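Local coordinates for protein myosin-I heavy chain (PDB 5EJY) that acts as an actin-based motor with ATPase activity in the early steps of phagocytosis and adhesion, seen here as a MyTH4-FERM unit of its tail, at residues A[68-73]-A[123-128]; A[87-92]-A[184-189]; A[426-431]-A[439-444]. All coordinates share one frame; numbering follows the deposited sequence.

Contact 1: A[68-73]-A[123-128]; sequences HYMNSN and IRVWEL
Arg124 of helix 119-133 and Tyr69 near the end of helix 53-70 carry this contact in the all-helical MyTH4 domain. The Arg124 chain bends at chi2 (-65°), which puts CD against Tyr69 CE1 at 3.5 Å. Its guanidinium then reaches the carbonyls of Tyr69 and Ser72. NH1 donates to Ser72 O at 2.6 Å; the bond is fairly straight (162°) and lies in the guanidinium plane. The same NH1 also donates to Tyr69 O at 3.0 Å, less straight and tilted from that plane. NH2 adds a weak bond to Ser72 O. Tyr69 O takes a second donor, Ser72 OG, at 3.0 Å. The guanidinium thus bridges two carbonyls of the turn that ends the helix.

Leu128 CD2 sits over one face of the Tyr69 ring, 3.9 Å from the ring centroid, a CH-pi contact. Arg124 CD lies on the opposite side near CE1, with the guanidinium too far for more than a weak cation-pi attraction. At the ring edge, Tyr69 OH donates to Glu127 OE1 at 2.7 Å, coming from above the carboxylate plane, 35° out of it. The ring and carboxylate planes are steeply inclined to each other. Phe84 of helix 81-97 also meets the tyrosine ring.

The Met70 side chain makes the apolar part of the contact. Its SD touches Val125 CG2 at 3.4 Å. The bend at chi3 brings CE to the same methyl, also at 3.4 Å, which is tight for two carbons. Arg124 CB packs against Met70 CA.

The Arg124 charge is buried, yet several acceptors meet it. Glu127 forms a long salt bridge to Arg124 NE, and its OE2 pairs with Lys196. The carbonyls near the helix end and the carboxylate would probably both stabilise the positive charge. Polar and apolar contacts together join the two helices.

Contact 2: A[87-92]-A[184-189]; sequences PVKFIL and KQVPSV
Leu92 meets the pyrrolidine ring of Pro187 at one corner only, CD1 to CD at 4.0 Å, and the two side chains cross at about a right angle. No aromatic ring or other flat side-chain group takes part. The site belongs to the MyTH4 domain: helix 81-97 packs on the loop that leads into helix 189-196.

Val186 wedges between Leu92 and Lys89. Its CG1 touches Leu92 CB at 3.9 Å and Lys89 CD at 3.7 Å. Its CG2 rests on Leu92 O. The Lys89 chain bends at chi2 (-68°), which turns CD to Val186, and again at chi4 (79°), which turns NZ to its strongest partner, Glu272 of helix 264-277, in a salt bridge. Glu272 also accepts from Val189 N, so this carboxylate ties both segments to the FERM part. An alanine in place of Lys89 would probably leave Glu272 without its charged mate and open a gap beside Val186 CG1.

Ser188 is the N-cap of the helix that follows, where its OG makes a weak bond to Glu191 N. Pro187 O is buried without a hydrogen-bond partner; Lys89 CE lies 3.0 Å from this oxygen.

Contact 3: A[426-431]-A[439-444]; sequences NFVLAL and YDPATS
Val428 and Tyr439 form an antiparallel hydrogen-bonded pair, with CA atoms 5.0 Å apart, in the hairpin of strands 426-432 and 435-440. Val428 N donates to Tyr439 O at 2.9 Å, and Tyr439 N returns a bond of the same length to Val428 O. Both bonds lie in the plane of the accepting carbonyl.

The two side chains share one face of the sheet. Val428 CB lies at the edge of the Tyr439 ring, 4.0 Å from CD2. Val428 CG2 points to Pro441, whose CG it meets at 4.1 Å. Pro441 CD also rests on Phe427 CA.

Beyond the pair, where strand 435-440 ends, a water links Asn426 O to Asp440 OD1, donating to both. The same OD1 accepts from Ala442 N at 2.9 Å, an Asx turn that starts the bend after the strand.

Strand 426-432 has strand 410-415 on its other side, bonded through Phe427 and Leu429. Loop residues His404 and Pro405 pack on Tyr439. On the face opposite Val428, Leu429 and Leu431 meet the C-terminal helix 484-499, consistent with the PH-like third lobe of a FERM domain.

Overall arrangement
From the N terminus, helix 53-70 comes first, and contact 1 closes a loop of 49 mostly helical residues by joining it to helix 119-133. Contact 2 opens inside that loop, on helix 81-97, and closes far beyond it at 184-189. The two therefore cross along the chain. They also touch: Val88 of contact 2 packs on Tyr69 and Leu128 of contact 1. Together they tie the helices of the MyTH4 domain, and contact 2 borders the first FERM lobe. Contact 3 follows in series and closes a short hairpin in the FERM part. Its centre lies about 56 Å from that of contact 1 and 43 Å from that of contact 2.

Contact 1: A[68-73]-A[123-128]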
ATOM      1  N   HIS A  68      -6.183  26.186  17.343  1.00 34.71           N
ATOM      2  CA  HIS A  68      -6.055  25.169  18.382  1.00 37.61           C
ATOM      3  C   HIS A  68      -4.743  24.391  18.284  1.00 37.58           C
ATOM      4  O   HIS A  68      -4.096  24.131  19.298  1.00 41.38           O
ATOM      5  CB  HIS A  68      -7.234  24.205  18.344  1.00 37.31           C
ATOM      6  CG  HIS A  68      -7.288  23.277  19.512  1.00 44.61           C
ATOM      7  ND1 HIS A  68      -6.665  22.047  19.514  1.00 46.96           N
ATOM      8  CD2 HIS A  68      -7.878  23.402  20.724  1.00 43.98           C
ATOM      9  CE1 HIS A  68      -6.877  21.451  20.674  1.00 48.72           C
ATOM     10  NE2 HIS A  68      -7.607  22.255  21.427  1.00 49.10           N
ATOM     11  N   TYR A  69      -4.354  24.004  17.070  1.00 38.81           N
ATOM     12  CA  TYR A  69      -3.110  23.253  16.891  1.00 36.98           C
ATOM     13  C   TYR A  69      -1.911  24.142  17.180  1.00 33.64           C
ATOM     14  O   TYR A  69      -0.947  23.714  17.814  1.00 36.19           O
ATOM     15  CB  TYR A  69      -2.996  22.662  15.481  1.00 29.44           C
ATOM     16  CG  TYR A  69      -1.713  21.885  15.264  1.00 27.09           C
ATOM     17  CD1 TYR A  69      -0.598  22.487  14.697  1.00 26.18           C
ATOM     18  CD2 TYR A  69      -1.620  20.550  15.628  1.00 31.91           C
ATOM     19  CE1 TYR A  69       0.586  21.777  14.502  1.00 30.01           C
ATOM     20  CE2 TYR A  69      -0.445  19.836  15.442  1.00 30.78           C
ATOM     21  CZ  TYR A  69       0.647  20.446  14.880  1.00 28.85           C
ATOM     22  OH  TYR A  69       1.807  19.729  14.697  1.00 30.63           O
ATOM     23  N   MET A  70      -1.972  25.382  16.705  1.00 35.27           N
ATOM     24  CA  MET A  70      -0.889  26.333  16.915  1.00 35.54           C
ATOM     25  C   MET A  70      -0.626  26.579  18.399  1.00 34.10           C
ATOM     26  O   MET A  70       0.517  26.724  18.815  1.00 36.43           O
ATOM     27  CB  MET A  70      -1.205  27.659  16.233  1.00 36.69           C
ATOM     28  CG  MET A  70      -1.139  27.594  14.731  1.00 34.07           C
ATOM     29  SD  MET A  70      -1.631  29.138  13.983  1.00 36.91           S
ATOM     30  CE  MET A  70      -0.491  30.284  14.779  1.00 26.49           C
ATOM     31  N   ASN A  71      -1.699  26.600  19.179  1.00 39.05           N
ATOM     32  CA  ASN A  71      -1.644  26.958  20.590  1.00 44.51           C
ATOM     33  C   ASN A  71      -1.482  25.768  21.524  1.00 45.87           C
ATOM     34  O   ASN A  71      -1.392  25.941  22.738  1.00 48.26           O
ATOM     35  CB  ASN A  71      -2.919  27.721  20.975  1.00 41.34           C
ATOM     36  CG  ASN A  71      -2.982  29.097  20.347  1.00 43.25           C
ATOM     37  OD1 ASN A  71      -1.951  29.700  20.054  1.00 38.51           O
ATOM     38  ND2 ASN A  71      -4.192  29.603  20.138  1.00 40.04           N
ATOM     39  N   SER A  72      -1.451  24.558  20.972  1.00 42.02           N
ATOM     40  CA  SER A  72      -1.504  23.366  21.815  1.00 45.86           C
ATOM     41  C   SER A  72      -0.159  23.039  22.453  1.00 45.52           C
ATOM     42  O   SER A  72       0.896  23.334  21.898  1.00 47.30           O
ATOM     43  CB  SER A  72      -2.066  22.154  21.049  1.00 45.90           C
ATOM     44  OG  SER A  72      -1.182  21.743  20.022  1.00 46.92           O
ATOM     45  N   ASN A  73      -0.217  22.433  23.634  1.00 55.17           N
ATOM     46  CA  ASN A  73       0.980  22.087  24.393  1.00 63.27           C
ATOM     47  C   ASN A  73       1.732  20.907  23.782  1.00 56.47           C
ATOM     48  O   ASN A  73       1.143  19.860  23.518  1.00 60.52           O
ATOM     49  CB  ASN A  73       0.610  21.787  25.852  1.00 64.83           C
ATOM     50  CG  ASN A  73       1.779  21.241  26.657  1.00 67.45           C
ATOM     51  OD1 ASN A  73       2.932  21.613  26.435  1.00 64.42           O
ATOM     52  ND2 ASN A  73       1.483  20.348  27.598  1.00 69.41           N
ATOM     53  N   ILE A 123       6.445  27.791  13.879  1.00 29.91           N
ATOM     54  CA  ILE A 123       6.825  26.393  13.717  1.00 34.58           C
ATOM     55  C   ILE A 123       5.601  25.475  13.599  1.00 31.40           C
ATOM     56  O   ILE A 123       5.569  24.580  12.753  1.00 30.87           O
ATOM     57  CB  ILE A 123       7.718  25.934  14.878  1.00 35.27           C
ATOM     58  CG1 ILE A 123       9.103  26.577  14.748  1.00 38.18           C
ATOM     59  CG2 ILE A 123       7.843  24.423  14.910  1.00 34.55           C
ATOM     60  CD1 ILE A 123      10.080  26.147  15.827  1.00 42.48           C
ATOM     61  N   ARG A 124       4.606  25.694  14.451  1.00 34.75           N
ATOM     62  CA  ARG A 124       3.352  24.944  14.379  1.00 31.07           C
ATOM     63  C   ARG A 124       2.616  25.145  13.058  1.00 31.44           C
ATOM     64  O   ARG A 124       2.066  24.186  12.495  1.00 28.18           O
ATOM     65  CB  ARG A 124       2.433  25.323  15.540  1.00 31.93           C
ATOM     66  CG  ARG A 124       2.863  24.727  16.865  1.00 40.36           C
ATOM     67  CD  ARG A 124       2.753  23.214  16.819  1.00 40.30           C
ATOM     68  NE  ARG A 124       3.293  22.588  18.019  1.00 45.97           N
ATOM     69  CZ  ARG A 124       2.710  22.651  19.212  1.00 51.74           C
ATOM     70  NH1 ARG A 124       1.573  23.319  19.357  1.00 50.62           N
ATOM     71  NH2 ARG A 124       3.267  22.052  20.259  1.00 55.92           N
ATOM     72  N   VAL A 125       2.574  26.382  12.570  1.00 26.92           N
ATOM     73  CA  VAL A 125       1.890  26.642  11.307  1.00 27.85           C
ATOM     74  C   VAL A 125       2.617  25.925  10.175  1.00 29.35           C
ATOM     75  O   VAL A 125       1.982  25.379   9.287  1.00 23.90           O
ATOM     76  CB  VAL A 125       1.786  28.144  10.947  1.00 34.43           C
ATOM     77  CG1 VAL A 125       1.012  28.308   9.632  1.00 30.27           C
ATOM     78  CG2 VAL A 125       1.099  28.916  12.051  1.00 31.60           C
ATOM     79  N   TRP A 126       3.947  25.915  10.215  1.00 25.92           N
ATOM     80  CA  TRP A 126       4.705  25.256   9.150  1.00 26.53           C
ATOM     81  C   TRP A 126       4.577  23.720   9.188  1.00 27.09           C
ATOM     82  O   TRP A 126       4.621  23.063   8.143  1.00 23.23           O
ATOM     83  CB  TRP A 126       6.163  25.738   9.115  1.00 24.91           C
ATOM     84  CG  TRP A 126       6.285  27.023   8.344  1.00 25.77           C
ATOM     85  CD1 TRP A 126       6.333  28.300   8.852  1.00 25.97           C
ATOM     86  CD2 TRP A 126       6.313  27.158   6.921  1.00 24.41           C
ATOM     87  NE1 TRP A 126       6.410  29.210   7.827  1.00 22.32           N
ATOM     88  CE2 TRP A 126       6.400  28.538   6.631  1.00 24.90           C
ATOM     89  CE3 TRP A 126       6.282  26.243   5.860  1.00 24.27           C
ATOM     90  CZ2 TRP A 126       6.461  29.023   5.325  1.00 28.84           C
ATOM     91  CZ3 TRP A 126       6.337  26.722   4.569  1.00 22.26           C
ATOM     92  CH2 TRP A 126       6.430  28.103   4.307  1.00 25.32           C
ATOM     93  N   GLU A 127       4.385  23.165  10.380  1.00 25.84           N
ATOM     94  CA  GLU A 127       3.998  21.758  10.510  1.00 24.55           C
ATOM     95  C   GLU A 127       2.650  21.487   9.828  1.00 25.10           C
ATOM     96  O   GLU A 127       2.499  20.482   9.133  1.00 23.00           O
ATOM     97  CB  GLU A 127       3.928  21.343  11.974  1.00 27.07           C
ATOM     98  CG  GLU A 127       5.308  21.241  12.660  1.00 29.02           C
ATOM     99  CD  GLU A 127       5.210  21.086  14.168  1.00 30.95           C
ATOM    100  OE1 GLU A 127       4.082  21.119  14.697  1.00 30.81           O
ATOM    101  OE2 GLU A 127       6.266  20.947  14.829  1.00 33.74           O
ATOM    102  N   LEU A 128       1.676  22.372  10.056  1.00 22.65           N
ATOM    103  CA  LEU A 128       0.380  22.299   9.383  1.00 26.33           C
ATOM    104  C   LEU A 128       0.512  22.395   7.876  1.00 23.90           C
ATOM    105  O   LEU A 128      -0.151  21.666   7.142  1.00 23.73           O
ATOM    106  CB  LEU A 128      -0.550  23.411   9.864  1.00 23.34           C
ATOM    107  CG  LEU A 128      -1.043  23.297  11.305  1.00 27.24           C
ATOM    108  CD1 LEU A 128      -1.886  24.519  11.692  1.00 27.64           C
ATOM    109  CD2 LEU A 128      -1.847  22.003  11.483  1.00 28.77           C
TER

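Contact 2: A[87-92]-A[184-189]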
ATOM      1  N   PRO A  87      -7.305  18.096  15.701  1.00 32.51           N
ATOM      2  CA  PRO A  87      -7.636  19.254  14.855  1.00 32.65           C
ATOM      3  C   PRO A  87      -7.041  19.134  13.451  1.00 28.28           C
ATOM      4  O   PRO A  87      -7.640  19.627  12.494  1.00 25.46           O
ATOM      5  CB  PRO A  87      -7.003  20.438  15.605  1.00 32.55           C
ATOM      6  CG  PRO A  87      -5.922  19.822  16.446  1.00 34.55           C
ATOM      7  CD  PRO A  87      -6.449  18.467  16.841  1.00 33.60           C
ATOM      8  N   VAL A  88      -5.879  18.494  13.338  1.00 26.26           N
ATOM      9  CA  VAL A  88      -5.250  18.254  12.039  1.00 27.70           C
ATOM     10  C   VAL A  88      -6.103  17.318  11.168  1.00 26.75           C
ATOM     11  O   VAL A  88      -6.345  17.590   9.987  1.00 25.94           O
ATOM     12  CB  VAL A  88      -3.818  17.691  12.193  1.00 29.56           C
ATOM     13  CG1 VAL A  88      -3.217  17.357  10.838  1.00 25.12           C
ATOM     14  CG2 VAL A  88      -2.938  18.686  12.924  1.00 27.22           C
ATOM     15  N   LYS A  89      -6.574  16.229  11.764  1.00 24.83           N
ATOM     16  CA  LYS A  89      -7.437  15.281  11.069  1.00 28.15           C
ATOM     17  C   LYS A  89      -8.694  15.963  10.540  1.00 26.49           C
ATOM     18  O   LYS A  89      -9.153  15.690   9.431  1.00 24.42           O
ATOM     19  CB  LYS A  89      -7.830  14.141  12.017  1.00 28.51           C
ATOM     20  CG  LYS A  89      -6.687  13.217  12.407  1.00 38.47           C
ATOM     21  CD  LYS A  89      -6.198  12.411  11.218  1.00 42.00           C
ATOM     22  CE  LYS A  89      -5.179  11.353  11.632  1.00 41.72           C
ATOM     23  NZ  LYS A  89      -5.788  10.132  12.222  1.00 41.78           N
ATOM     24  N   PHE A  90      -9.260  16.853  11.343  1.00 26.71           N
ATOM     25  CA  PHE A  90     -10.454  17.564  10.917  1.00 27.23           C
ATOM     26  C   PHE A  90     -10.175  18.371   9.642  1.00 24.44           C
ATOM     27  O   PHE A  90     -10.887  18.258   8.634  1.00 24.55           O
ATOM     28  CB  PHE A  90     -10.947  18.480  12.038  1.00 31.88           C
ATOM     29  CG  PHE A  90     -12.179  19.257  11.680  1.00 33.05           C
ATOM     30  CD1 PHE A  90     -13.437  18.743  11.939  1.00 41.06           C
ATOM     31  CD2 PHE A  90     -12.079  20.499  11.079  1.00 31.92           C
ATOM     32  CE1 PHE A  90     -14.577  19.456  11.607  1.00 44.13           C
ATOM     33  CE2 PHE A  90     -13.216  21.217  10.738  1.00 31.98           C
ATOM     34  CZ  PHE A  90     -14.463  20.700  11.008  1.00 40.47           C
ATOM     35  N   ILE A  91      -9.134  19.190   9.705  1.00 25.30           N
ATOM     36  CA  ILE A  91      -8.715  20.010   8.575  1.00 24.95           C
ATOM     37  C   ILE A  91      -8.470  19.200   7.302  1.00 22.53           C
ATOM     38  O   ILE A  91      -8.996  19.531   6.241  1.00 22.15           O
ATOM     39  CB  ILE A  91      -7.431  20.795   8.919  1.00 20.73           C
ATOM     40  CG1 ILE A  91      -7.705  21.751  10.083  1.00 24.82           C
ATOM     41  CG2 ILE A  91      -6.936  21.577   7.701  1.00 25.72           C
ATOM     42  CD1 ILE A  91      -6.491  22.444  10.599  1.00 27.87           C
ATOM     43  N   LEU A  92      -7.657  18.151   7.415  1.00 21.56           N
ATOM     44  CA  LEU A  92      -7.254  17.365   6.256  1.00 21.16           C
ATOM     45  C   LEU A  92      -8.406  16.539   5.692  1.00 20.77           C
ATOM     46  O   LEU A  92      -8.476  16.308   4.488  1.00 20.86           O
ATOM     47  CB  LEU A  92      -6.085  16.446   6.611  1.00 20.01           C
ATOM     48  CG  LEU A  92      -4.814  17.137   7.082  1.00 20.99           C
ATOM     49  CD1 LEU A  92      -3.729  16.076   7.339  1.00 19.99           C
ATOM     50  CD2 LEU A  92      -4.371  18.166   6.056  1.00 21.27           C
ATOM     51  N   LYS A 184      -5.506   8.842  -1.394  1.00 19.46           N
ATOM     52  CA  LYS A 184      -6.909   8.552  -1.157  1.00 26.88           C
ATOM     53  C   LYS A 184      -7.330   8.709   0.289  1.00 27.35           C
ATOM     54  O   LYS A 184      -8.525   8.696   0.584  1.00 23.75           O
ATOM     55  CB  LYS A 184      -7.219   7.124  -1.614  1.00 26.11           C
ATOM     56  CG  LYS A 184      -6.915   6.888  -3.086  1.00 29.65           C
ATOM     57  CD  LYS A 184      -7.347   5.504  -3.522  1.00 35.54           C
ATOM     58  CE  LYS A 184      -7.075   5.286  -5.004  1.00 38.29           C
ATOM     59  NZ  LYS A 184      -7.561   3.937  -5.417  1.00 49.67           N
ATOM     60  N   GLN A 185      -6.365   8.843   1.197  1.00 19.49           N
ATOM     61  CA  GLN A 185      -6.702   8.873   2.611  1.00 20.63           C
ATOM     62  C   GLN A 185      -5.973   9.997   3.338  1.00 22.69           C
ATOM     63  O   GLN A 185      -4.924  10.458   2.892  1.00 20.01           O
ATOM     64  CB  GLN A 185      -6.360   7.525   3.280  1.00 22.81           C
ATOM     65  CG  GLN A 185      -6.890   6.277   2.544  1.00 22.92           C
ATOM     66  CD  GLN A 185      -8.420   6.277   2.380  1.00 34.18           C
ATOM     67  OE1 GLN A 185      -9.141   6.864   3.187  1.00 32.15           O
ATOM     68  NE2 GLN A 185      -8.915   5.606   1.331  1.00 31.97           N
ATOM     69  N   VAL A 186      -6.532  10.406   4.470  1.00 19.51           N
ATOM     70  CA  VAL A 186      -5.871  11.312   5.395  1.00 19.20           C
ATOM     71  C   VAL A 186      -4.771  10.561   6.163  1.00 24.35           C
ATOM     72  O   VAL A 186      -4.980   9.426   6.602  1.00 21.99           O
ATOM     73  CB  VAL A 186      -6.902  11.887   6.393  1.00 23.59           C
ATOM     74  CG1 VAL A 186      -6.212  12.627   7.543  1.00 23.21           C
ATOM     75  CG2 VAL A 186      -7.904  12.792   5.656  1.00 22.79           C
ATOM     76  N   PRO A 187      -3.594  11.186   6.313  1.00 23.35           N
ATOM     77  CA  PRO A 187      -2.494  10.567   7.066  1.00 22.28           C
ATOM     78  C   PRO A 187      -2.907  10.004   8.431  1.00 25.15           C
ATOM     79  O   PRO A 187      -3.658  10.645   9.176  1.00 26.53           O
ATOM     80  CB  PRO A 187      -1.525  11.735   7.263  1.00 22.03           C
ATOM     81  CG  PRO A 187      -1.703  12.541   6.042  1.00 24.30           C
ATOM     82  CD  PRO A 187      -3.163  12.442   5.660  1.00 17.34           C
ATOM     83  N   SER A 188      -2.420   8.807   8.741  1.00 22.63           N
ATOM     84  CA  SER A 188      -2.563   8.227  10.076  1.00 23.82           C
ATOM     85  C   SER A 188      -1.710   9.008  11.065  1.00 26.05           C
ATOM     86  O   SER A 188      -0.848   9.793  10.667  1.00 22.23           O
ATOM     87  CB  SER A 188      -2.073   6.778  10.075  1.00 23.41           C
ATOM     88  OG  SER A 188      -0.711   6.712   9.712  1.00 22.52           O
ATOM     89  N   VAL A 189      -1.917   8.772  12.356  1.00 26.01           N
ATOM     90  CA  VAL A 189      -1.065   9.398  13.367  1.00 29.21           C
ATOM     91  C   VAL A 189       0.422   9.076  13.180  1.00 28.52           C
ATOM     92  O   VAL A 189       1.286   9.930  13.380  1.00 25.68           O
ATOM     93  CB  VAL A 189      -1.490   9.007  14.795  1.00 31.25           C
ATOM     94  CG1 VAL A 189      -0.457   9.516  15.813  1.00 31.77           C
ATOM     95  CG2 VAL A 189      -2.868   9.557  15.098  1.00 32.39           C
TER

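Contact 3: A[426-431]-A[439-444]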
ATOM      1  N   ASN A 426     -16.834 -24.113  -6.330  1.00 35.82           N
ATOM      2  CA  ASN A 426     -15.575 -23.581  -5.838  1.00 34.69           C
ATOM      3  C   ASN A 426     -14.446 -24.028  -6.742  1.00 35.21           C
ATOM      4  O   ASN A 426     -14.290 -25.216  -7.018  1.00 33.89           O
ATOM      5  CB  ASN A 426     -15.319 -24.026  -4.397  1.00 39.49           C
ATOM      6  CG  ASN A 426     -16.455 -23.657  -3.467  1.00 41.28           C
ATOM      7  OD1 ASN A 426     -16.506 -22.547  -2.933  1.00 42.00           O
ATOM      8  ND2 ASN A 426     -17.377 -24.590  -3.269  1.00 44.90           N
ATOM      9  N   PHE A 427     -13.665 -23.069  -7.225  1.00 32.01           N
ATOM     10  CA  PHE A 427     -12.562 -23.392  -8.105  1.00 23.85           C
ATOM     11  C   PHE A 427     -11.433 -22.378  -7.891  1.00 25.45           C
ATOM     12  O   PHE A 427     -11.565 -21.436  -7.106  1.00 24.28           O
ATOM     13  CB  PHE A 427     -13.024 -23.375  -9.564  1.00 23.03           C
ATOM     14  CG  PHE A 427     -13.637 -22.064  -9.995  1.00 25.39           C
ATOM     15  CD1 PHE A 427     -14.960 -21.772  -9.699  1.00 29.11           C
ATOM     16  CD2 PHE A 427     -12.889 -21.124 -10.688  1.00 23.48           C
ATOM     17  CE1 PHE A 427     -15.529 -20.564 -10.090  1.00 28.42           C
ATOM     18  CE2 PHE A 427     -13.440 -19.913 -11.080  1.00 24.23           C
ATOM     19  CZ  PHE A 427     -14.770 -19.629 -10.781  1.00 27.65           C
ATOM     20  N   VAL A 428     -10.335 -22.588  -8.596  1.00 24.21           N
ATOM     21  CA  VAL A 428      -9.186 -21.688  -8.513  1.00 23.03           C
ATOM     22  C   VAL A 428      -8.963 -21.180  -9.925  1.00 26.24           C
ATOM     23  O   VAL A 428      -9.075 -21.941 -10.890  1.00 25.09           O
ATOM     24  CB  VAL A 428      -7.942 -22.445  -8.018  1.00 24.99           C
ATOM     25  CG1 VAL A 428      -6.655 -21.648  -8.290  1.00 23.00           C
ATOM     26  CG2 VAL A 428      -8.072 -22.778  -6.528  1.00 30.76           C
ATOM     27  N   LEU A 429      -8.716 -19.887 -10.068  1.00 21.77           N
ATOM     28  CA  LEU A 429      -8.189 -19.391 -11.329  1.00 21.46           C
ATOM     29  C   LEU A 429      -6.675 -19.345 -11.197  1.00 27.27           C
ATOM     30  O   LEU A 429      -6.135 -18.700 -10.293  1.00 25.70           O
ATOM     31  CB  LEU A 429      -8.748 -18.015 -11.679  1.00 24.56           C
ATOM     32  CG  LEU A 429     -10.235 -17.995 -12.043  1.00 26.35           C
ATOM     33  CD1 LEU A 429     -10.685 -16.608 -12.490  1.00 22.94           C
ATOM     34  CD2 LEU A 429     -10.510 -19.023 -13.149  1.00 26.50           C
ATOM     35  N   ALA A 430      -5.991 -20.070 -12.071  1.00 21.78           N
ATOM     36  CA  ALA A 430      -4.538 -20.071 -12.085  1.00 24.62           C
ATOM     37  C   ALA A 430      -4.096 -19.373 -13.361  1.00 28.27           C
ATOM     38  O   ALA A 430      -4.261 -19.917 -14.457  1.00 27.65           O
ATOM     39  CB  ALA A 430      -4.016 -21.505 -12.032  1.00 24.26           C
ATOM     40  N   LEU A 431      -3.576 -18.152 -13.234  1.00 26.11           N
ATOM     41  CA  LEU A 431      -3.215 -17.368 -14.416  1.00 24.06           C
ATOM     42  C   LEU A 431      -1.708 -17.393 -14.693  1.00 26.83           C
ATOM     43  O   LEU A 431      -0.883 -17.219 -13.789  1.00 25.86           O
ATOM     44  CB  LEU A 431      -3.716 -15.917 -14.314  1.00 23.02           C
ATOM     45  CG  LEU A 431      -5.232 -15.674 -14.274  1.00 28.84           C
ATOM     46  CD1 LEU A 431      -5.771 -16.021 -12.899  1.00 23.70           C
ATOM     47  CD2 LEU A 431      -5.567 -14.237 -14.633  1.00 24.97           C
ATOM     48  N   TYR A 439      -9.091 -24.375 -12.396  1.00 25.23           N
ATOM     49  CA  TYR A 439      -8.470 -25.495 -11.727  1.00 27.62           C
ATOM     50  C   TYR A 439      -9.354 -25.955 -10.588  1.00 26.93           C
ATOM     51  O   TYR A 439      -9.941 -25.140  -9.874  1.00 26.90           O
ATOM     52  CB  TYR A 439      -7.108 -25.059 -11.193  1.00 25.57           C
ATOM     53  CG  TYR A 439      -6.368 -26.075 -10.364  1.00 28.54           C
ATOM     54  CD1 TYR A 439      -5.576 -27.042 -10.967  1.00 33.11           C
ATOM     55  CD2 TYR A 439      -6.422 -26.042  -8.979  1.00 27.64           C
ATOM     56  CE1 TYR A 439      -4.876 -27.960 -10.216  1.00 30.30           C
ATOM     57  CE2 TYR A 439      -5.722 -26.950  -8.219  1.00 28.93           C
ATOM     58  CZ  TYR A 439      -4.949 -27.910  -8.843  1.00 31.75           C
ATOM     59  OH  TYR A 439      -4.248 -28.829  -8.093  1.00 32.83           O
ATOM     60  N   ASP A 440      -9.464 -27.266 -10.419  1.00 27.36           N
ATOM     61  CA  ASP A 440     -10.285 -27.801  -9.344  1.00 28.53           C
ATOM     62  C   ASP A 440      -9.398 -28.310  -8.226  1.00 28.86           C
ATOM     63  O   ASP A 440      -8.744 -29.346  -8.371  1.00 31.95           O
ATOM     64  CB  ASP A 440     -11.171 -28.939  -9.856  1.00 26.22           C
ATOM     65  CG  ASP A 440     -12.134 -29.436  -8.806  1.00 33.74           C
ATOM     66  OD1 ASP A 440     -12.005 -29.029  -7.633  1.00 31.78           O
ATOM     67  OD2 ASP A 440     -13.028 -30.238  -9.152  1.00 37.12           O
ATOM     68  N   PRO A 441      -9.386 -27.599  -7.090  1.00 31.49           N
ATOM     69  CA  PRO A 441      -8.498 -27.968  -5.980  1.00 35.35           C
ATOM     70  C   PRO A 441      -8.925 -29.276  -5.307  1.00 38.61           C
ATOM     71  O   PRO A 441      -8.122 -29.901  -4.619  1.00 39.32           O
ATOM     72  CB  PRO A 441      -8.623 -26.775  -5.019  1.00 34.78           C
ATOM     73  CG  PRO A 441      -9.946 -26.175  -5.327  1.00 35.27           C
ATOM     74  CD  PRO A 441     -10.168 -26.384  -6.800  1.00 32.02           C
ATOM     75  N   ALA A 442     -10.171 -29.694  -5.524  1.00 38.12           N
ATOM     76  CA  ALA A 442     -10.673 -30.934  -4.932  1.00 37.05           C
ATOM     77  C   ALA A 442     -10.092 -32.170  -5.606  1.00 35.68           C
ATOM     78  O   ALA A 442      -9.930 -33.207  -4.968  1.00 42.83           O
ATOM     79  CB  ALA A 442     -12.201 -30.977  -4.975  1.00 36.37           C
ATOM     80  N   THR A 443      -9.779 -32.056  -6.895  1.00 34.05           N
ATOM     81  CA  THR A 443      -9.260 -33.184  -7.671  1.00 37.69           C
ATOM     82  C   THR A 443      -7.850 -32.941  -8.190  1.00 41.98           C
ATOM     83  O   THR A 443      -7.261 -33.804  -8.845  1.00 41.09           O
ATOM     84  CB  THR A 443     -10.134 -33.444  -8.896  1.00 39.21           C
ATOM     85  OG1 THR A 443     -10.130 -32.276  -9.729  1.00 34.92           O
ATOM     86  CG2 THR A 443     -11.565 -33.780  -8.474  1.00 37.69           C
ATOM     87  N   SER A 444      -7.323 -31.752  -7.918  1.00 36.63           N
ATOM     88  CA  SER A 444      -6.024 -31.342  -8.429  1.00 34.74           C
ATOM     89  C   SER A 444      -5.913 -31.422  -9.947  1.00 37.41           C
ATOM     90  O   SER A 444      -4.873 -31.822 -10.473  1.00 38.19           O
ATOM     91  CB  SER A 444      -4.906 -32.165  -7.781  1.00 38.06           C
ATOM     92  OG  SER A 444      -4.969 -32.055  -6.376  1.00 37.78           O
TER
HETATM   93  O   HOH W   1     -13.720 -27.759  -6.091  1.00 34.65           O